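Local coordinates for putative ATP-grasp superfamily protein (Archaeoglobus fulgidus, PDB 3DF7) that is of unknown function but, as a predicted member of the ATP-grasp superfamily, probably binds ATP together with a metal ion, at residues Asp80-Leu83 and Leu84-Leu87; Leu114-Lys117 and Leu118-Glu121. One frame throughout, in Å; residues are numbered along the deposited sequence.

Contact 1: Asp80-Leu83 and Leu84-Leu87; sequences DDFL and LYTL
L83 and L87, one helical turn apart, form the close-packed side of this stretch: L83 CD1 lies 3.7 Å from L87 CD1, and the two branched ends slant across each other. L83 gets there with CG anti to its backbone N (chi1 176°), whereas L87 has CG anti to its carbonyl carbon (chi1 -68°). L87 and L84 are buried, and both side chains rest on I75 of strand 72-76; L87 also reaches M60 and A77, while L84 meets I105 of helix 102-108. This is the opening turn of helix 83-92, which follows strand 72-76 of the four-stranded parallel sheet, in the region matched to the pre-ATP-grasp family. F82 sits at the N-cap position, and its carbonyl accepts the N-H of T86, with F82 O to T86 N at 2.9 Å. The next bond, L87 N to L83 O, measures 3.0 Å. Both are nearly straight at the hydrogen and differ at the acceptor: T86 N comes in tilted 26° from the plane of the F82 carbonyl, while L87 N lies close to the line of the L83 carbonyl. T86 OG1 stands 3.1 Å from L83 O and 3.3 Å from F82 O, and its single proton could go to either. Just before the helix, L83 N donates back to D80 O at 3.0 Å and closes the turn that leads in. The other side is looser. F82 and Y85 meet through their CB atoms at 4.1 Å, Y85 CB coming in at the edge of the F82 ring near its plane. Y85 turns its ring toward helix 102-108, against S102, I105 and A106. T86 is exposed, though its methyl CG2 is set closely against F82 O.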
ATOM      1  N   ASP A  80       8.140   1.572  -7.607  1.00 14.73           N
ATOM      2  CA  ASP A  80       9.494   1.882  -8.073  1.00 14.80           C
ATOM      3  C   ASP A  80       9.833   1.356  -9.455  1.00 15.02           C
ATOM      4  O   ASP A  80       9.668   0.169  -9.736  1.00 13.03           O
ATOM      5  CB  ASP A  80      10.527   1.338  -7.083  1.00 17.07           C
ATOM      6  CG  ASP A  80      10.416   1.975  -5.718  1.00 20.38           C
ATOM      7  OD1 ASP A  80       9.298   1.997  -5.162  1.00 19.20           O
ATOM      8  OD2 ASP A  80      11.448   2.451  -5.200  1.00 24.27           O
ATOM      9  N   ASP A  81      10.331   2.253 -10.303  1.00 14.38           N
ATOM     10  CA  ASP A  81      10.729   1.919 -11.667  1.00 16.12           C
ATOM     11  C   ASP A  81       9.667   1.137 -12.434  1.00 15.41           C
ATOM     12  O   ASP A  81       9.990   0.301 -13.279  1.00 15.05           O
ATOM     13  CB  ASP A  81      12.039   1.128 -11.658  1.00 18.17           C
ATOM     14  CG  ASP A  81      13.169   1.881 -10.985  1.00 22.53           C
ATOM     15  OD1 ASP A  81      13.357   3.081 -11.292  1.00 23.02           O
ATOM     16  OD2 ASP A  81      13.877   1.272 -10.152  1.00 23.37           O
ATOM     17  N   PHE A  82       8.403   1.421 -12.134  1.00 13.29           N
ATOM     18  CA  PHE A  82       7.276   0.774 -12.796  1.00 12.61           C
ATOM     19  C   PHE A  82       7.223  -0.741 -12.615  1.00 11.25           C
ATOM     20  O   PHE A  82       6.709  -1.457 -13.470  1.00 10.69           O
ATOM     21  CB  PHE A  82       7.290   1.132 -14.284  1.00 13.27           C
ATOM     22  CG  PHE A  82       7.027   2.587 -14.548  1.00 13.15           C
ATOM     23  CD1 PHE A  82       5.750   3.112 -14.384  1.00 13.51           C
ATOM     24  CD2 PHE A  82       8.064   3.444 -14.898  1.00 14.37           C
ATOM     25  CE1 PHE A  82       5.509   4.478 -14.560  1.00 15.08           C
ATOM     26  CE2 PHE A  82       7.834   4.811 -15.074  1.00 14.79           C
ATOM     27  CZ  PHE A  82       6.550   5.325 -14.904  1.00 16.04           C
ATOM     28  N   LEU A  83       7.745  -1.221 -11.489  1.00 12.05           N
ATOM     29  CA  LEU A  83       7.742  -2.650 -11.195  1.00 10.48           C
ATOM     30  C   LEU A  83       6.317  -3.163 -11.002  1.00 10.11           C
ATOM     31  O   LEU A  83       5.915  -4.142 -11.632  1.00 10.26           O
ATOM     32  CB  LEU A  83       8.569  -2.926  -9.938  1.00 10.87           C
ATOM     33  CG  LEU A  83       8.602  -4.362  -9.419  1.00 13.49           C
ATOM     34  CD1 LEU A  83       9.177  -5.293 -10.487  1.00 13.86           C
ATOM     35  CD2 LEU A  83       9.446  -4.416  -8.153  1.00 12.73           C
ATOM     36  N   LEU A  84       5.553  -2.512 -10.127  1.00  9.36           N
ATOM     37  CA  LEU A  84       4.177  -2.921  -9.884  1.00  9.97           C
ATOM     38  C   LEU A  84       3.419  -2.902 -11.208  1.00 10.48           C
ATOM     39  O   LEU A  84       2.640  -3.805 -11.509  1.00 11.64           O
ATOM     40  CB  LEU A  84       3.501  -1.979  -8.883  1.00  9.82           C
ATOM     41  CG  LEU A  84       2.015  -2.263  -8.625  1.00  8.83           C
ATOM     42  CD1 LEU A  84       1.858  -3.645  -7.996  1.00  9.53           C
ATOM     43  CD2 LEU A  84       1.424  -1.197  -7.710  1.00  9.48           C
ATOM     44  N   TYR A  85       3.663  -1.863 -11.997  1.00 10.06           N
ATOM     45  CA  TYR A  85       3.020  -1.717 -13.296  1.00 10.88           C
ATOM     46  C   TYR A  85       3.301  -2.901 -14.226  1.00 11.56           C
ATOM     47  O   TYR A  85       2.369  -3.542 -14.726  1.00 11.10           O
ATOM     48  CB  TYR A  85       3.492  -0.423 -13.969  1.00 12.16           C
ATOM     49  CG  TYR A  85       3.103  -0.324 -15.427  1.00 12.67           C
ATOM     50  CD1 TYR A  85       1.795  -0.019 -15.803  1.00 13.42           C
ATOM     51  CD2 TYR A  85       4.035  -0.581 -16.432  1.00 13.81           C
ATOM     52  CE1 TYR A  85       1.422   0.023 -17.147  1.00 14.49           C
ATOM     53  CE2 TYR A  85       3.674  -0.543 -17.776  1.00 14.60           C
ATOM     54  CZ  TYR A  85       2.368  -0.241 -18.125  1.00 15.48           C
ATOM     55  OH  TYR A  85       2.006  -0.211 -19.452  1.00 16.56           O
ATOM     56  N   THR A  86       4.578  -3.200 -14.449  1.00 10.41           N
ATOM     57  CA  THR A  86       4.938  -4.287 -15.355  1.00 10.84           C
ATOM     58  C   THR A  86       4.456  -5.656 -14.891  1.00 10.74           C
ATOM     59  O   THR A  86       3.986  -6.459 -15.700  1.00  9.27           O
ATOM     60  CB  THR A  86       6.466  -4.325 -15.605  1.00 11.28           C
ATOM     61  OG1 THR A  86       7.159  -4.626 -14.387  1.00 18.03           O
ATOM     62  CG2 THR A  86       6.936  -2.977 -16.120  1.00  8.55           C
ATOM     63  N   LEU A  87       4.548  -5.918 -13.590  1.00  9.94           N
ATOM     64  CA  LEU A  87       4.105  -7.200 -13.061  1.00 10.79           C
ATOM     65  C   LEU A  87       2.604  -7.364 -13.252  1.00 10.70           C
ATOM     66  O   LEU A  87       2.131  -8.428 -13.662  1.00 10.37           O
ATOM     67  CB  LEU A  87       4.464  -7.317 -11.578  1.00  9.79           C
ATOM     68  CG  LEU A  87       5.960  -7.426 -11.269  1.00 11.18           C
ATOM     69  CD1 LEU A  87       6.181  -7.338  -9.769  1.00 11.22           C
ATOM     70  CD2 LEU A  87       6.506  -8.739 -11.815  1.00 11.98           C
TER

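Contact 2: Leu114-Lys117 and Leu118-Glu121; sequences LYKK and LRGE
The C-terminal end of helix 111-118, in the region matched to the ATP-grasp domain, unwinds here into the loop that leads to strand 127-128. Two regular i to i+4 backbone bonds finish the helix: L118 N to L114 O and R119 N to Y115 O, each 2.9 Å. E121 N then donates to L118 O at 2.7 Å, a bond that spans only i to i+3 and so makes a tighter turn than the two before it. On the buried side L114 and L118 cross at a slant, L114 CD1 standing 3.5 Å from L118 CD1. Both leucines lean on I245 of strand 240-246, and L118 also touches V242, V124 and C222, so this face of the helix end is pressed against the edge strand of the large antiparallel sheet. The opposite character belongs to R119, which is exposed. Its CG stands between the backbone N and the carbonyl carbon (chi1 61°), and from there the chain runs extended to NE, laying the aliphatic part across Y115. R119 CD sits over one face of the Y115 ring, 3.9 Å above its plane and off-centre, near the ring's margin. The guanidinium is turned 57° from the ring, so the two groups do not stack flat; K116 runs beside R119 in the same direction, its CG over one guanidinium face. Y115 also meets the ring of W112, their planes at about 35°. K117 is bent at chi2 and chi4, and its NZ is hydrogen-bonded to C222 O, with E224 a long, weak ionic partner. One water stands in for the missing i to i+4 bond between K116 O and G120 N: it donates to K116 O at 2.8 Å and accepts from G120 N at 3.2 Å.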
ATOM      1  N   LEU A 114       0.447  11.654 -11.705  1.00 10.21           N
ATOM      2  CA  LEU A 114      -0.647  11.647 -10.740  1.00 10.86           C
ATOM      3  C   LEU A 114      -1.042  13.078 -10.392  1.00  9.26           C
ATOM      4  O   LEU A 114      -2.223  13.386 -10.262  1.00 10.54           O
ATOM      5  CB  LEU A 114      -0.254  10.890  -9.467  1.00 11.31           C
ATOM      6  CG  LEU A 114      -1.346  10.809  -8.392  1.00 13.55           C
ATOM      7  CD1 LEU A 114      -2.614  10.195  -8.982  1.00 12.95           C
ATOM      8  CD2 LEU A 114      -0.849   9.986  -7.219  1.00 16.47           C
ATOM      9  N   TYR A 115      -0.051  13.949 -10.241  1.00  9.23           N
ATOM     10  CA  TYR A 115      -0.321  15.349  -9.928  1.00  8.94           C
ATOM     11  C   TYR A 115      -1.225  15.974 -10.998  1.00  8.06           C
ATOM     12  O   TYR A 115      -2.241  16.600 -10.685  1.00  8.08           O
ATOM     13  CB  TYR A 115       0.994  16.128  -9.842  1.00  9.66           C
ATOM     14  CG  TYR A 115       0.820  17.631  -9.913  1.00 10.92           C
ATOM     15  CD1 TYR A 115       0.141  18.327  -8.913  1.00 10.43           C
ATOM     16  CD2 TYR A 115       1.328  18.355 -10.993  1.00 10.82           C
ATOM     17  CE1 TYR A 115      -0.025  19.715  -8.986  1.00 12.18           C
ATOM     18  CE2 TYR A 115       1.163  19.734 -11.076  1.00 12.98           C
ATOM     19  CZ  TYR A 115       0.488  20.406 -10.073  1.00 12.36           C
ATOM     20  OH  TYR A 115       0.327  21.771 -10.164  1.00 16.71           O
ATOM     21  N   LYS A 116      -0.860  15.801 -12.264  1.00  8.77           N
ATOM     22  CA  LYS A 116      -1.659  16.368 -13.350  1.00 11.18           C
ATOM     23  C   LYS A 116      -3.048  15.745 -13.412  1.00 11.69           C
ATOM     24  O   LYS A 116      -4.017  16.399 -13.797  1.00 13.51           O
ATOM     25  CB  LYS A 116      -0.947  16.185 -14.695  1.00 10.96           C
ATOM     26  CG  LYS A 116       0.425  16.838 -14.749  1.00 13.40           C
ATOM     27  CD  LYS A 116       0.994  16.868 -16.168  1.00 11.67           C
ATOM     28  CE  LYS A 116       1.189  15.476 -16.735  1.00 11.12           C
ATOM     29  NZ  LYS A 116       1.765  15.524 -18.111  1.00 10.09           N
ATOM     30  N   LYS A 117      -3.148  14.479 -13.023  1.00 12.66           N
ATOM     31  CA  LYS A 117      -4.427  13.782 -13.050  1.00 12.33           C
ATOM     32  C   LYS A 117      -5.374  14.293 -11.964  1.00 12.25           C
ATOM     33  O   LYS A 117      -6.566  14.467 -12.202  1.00 12.06           O
ATOM     34  CB  LYS A 117      -4.211  12.276 -12.862  1.00 16.25           C
ATOM     35  CG  LYS A 117      -5.439  11.425 -13.155  1.00 22.18           C
ATOM     36  CD  LYS A 117      -5.659  11.289 -14.655  1.00 26.33           C
ATOM     37  CE  LYS A 117      -6.916  10.500 -14.972  1.00 29.95           C
ATOM     38  NZ  LYS A 117      -8.148  11.233 -14.570  1.00 31.63           N
ATOM     39  N   LEU A 118      -4.831  14.558 -10.779  1.00 10.50           N
ATOM     40  CA  LEU A 118      -5.638  15.005  -9.644  1.00  9.60           C
ATOM     41  C   LEU A 118      -5.855  16.503  -9.411  1.00 11.05           C
ATOM     42  O   LEU A 118      -6.915  16.902  -8.917  1.00 10.63           O
ATOM     43  CB  LEU A 118      -5.058  14.424  -8.352  1.00  9.10           C
ATOM     44  CG  LEU A 118      -4.900  12.906  -8.249  1.00 10.66           C
ATOM     45  CD1 LEU A 118      -4.214  12.560  -6.935  1.00  9.49           C
ATOM     46  CD2 LEU A 118      -6.258  12.236  -8.344  1.00 10.61           C
ATOM     47  N   ARG A 119      -4.869  17.326  -9.761  1.00 12.64           N
ATOM     48  CA  ARG A 119      -4.930  18.765  -9.486  1.00 13.93           C
ATOM     49  C   ARG A 119      -6.240  19.525  -9.670  1.00 16.00           C
ATOM     50  O   ARG A 119      -6.552  20.405  -8.866  1.00 16.93           O
ATOM     51  CB  ARG A 119      -3.811  19.505 -10.230  1.00 13.98           C
ATOM     52  CG  ARG A 119      -3.851  19.401 -11.730  1.00 13.78           C
ATOM     53  CD  ARG A 119      -2.748  20.250 -12.340  1.00 15.55           C
ATOM     54  NE  ARG A 119      -2.589  19.989 -13.764  1.00 14.90           N
ATOM     55  CZ  ARG A 119      -1.650  20.538 -14.526  1.00 15.51           C
ATOM     56  NH1 ARG A 119      -0.780  21.388 -14.000  1.00 15.75           N
ATOM     57  NH2 ARG A 119      -1.574  20.219 -15.807  1.00 15.97           N
ATOM     58  N   GLY A 120      -7.010  19.206 -10.701  1.00 16.03           N
ATOM     59  CA  GLY A 120      -8.258  19.925 -10.894  1.00 18.57           C
ATOM     60  C   GLY A 120      -9.470  19.226 -10.311  1.00 19.77           C
ATOM     61  O   GLY A 120     -10.600  19.701 -10.456  1.00 22.23           O
ATOM     62  N   GLU A 121      -9.240  18.117  -9.620  1.00 17.03           N
ATOM     63  CA  GLU A 121     -10.332  17.331  -9.057  1.00 17.94           C
ATOM     64  C   GLU A 121     -10.325  17.178  -7.540  1.00 16.17           C
ATOM     65  O   GLU A 121     -11.356  16.876  -6.940  1.00 15.88           O
ATOM     66  CB  GLU A 121     -10.318  15.950  -9.701  1.00 21.18           C
ATOM     67  CG  GLU A 121     -10.469  15.992 -11.207  1.00 28.09           C
ATOM     68  CD  GLU A 121     -11.918  16.006 -11.637  1.00 32.11           C
ATOM     69  OE1 GLU A 121     -12.747  16.643 -10.945  1.00 34.73           O
ATOM     70  OE2 GLU A 121     -12.226  15.379 -12.670  1.00 35.70           O
TER
HETATM   71  O   HOH W   1      -6.612  17.474 -13.339  1.00 28.67           O

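Following the chain from the N terminus, strand 72-76 leads into residues 80-87, where contact 1 closes the short turn that starts helix 83-92. After strand 96-97 and helix 102-108 the chain enters helix 111-118, and contact 2 closes its last turn on the way to strand 127-128. The two are in series, neither enclosing nor crossing the other, with centres about 21 Å apart and nearest atoms about 9 Å apart. One marks a helix beginning, the other a helix ending. Contact 1 ties its helix to the parallel sheet and helix 102-108; contact 2 ties its helix to strand 240-246 of the antiparallel sheet.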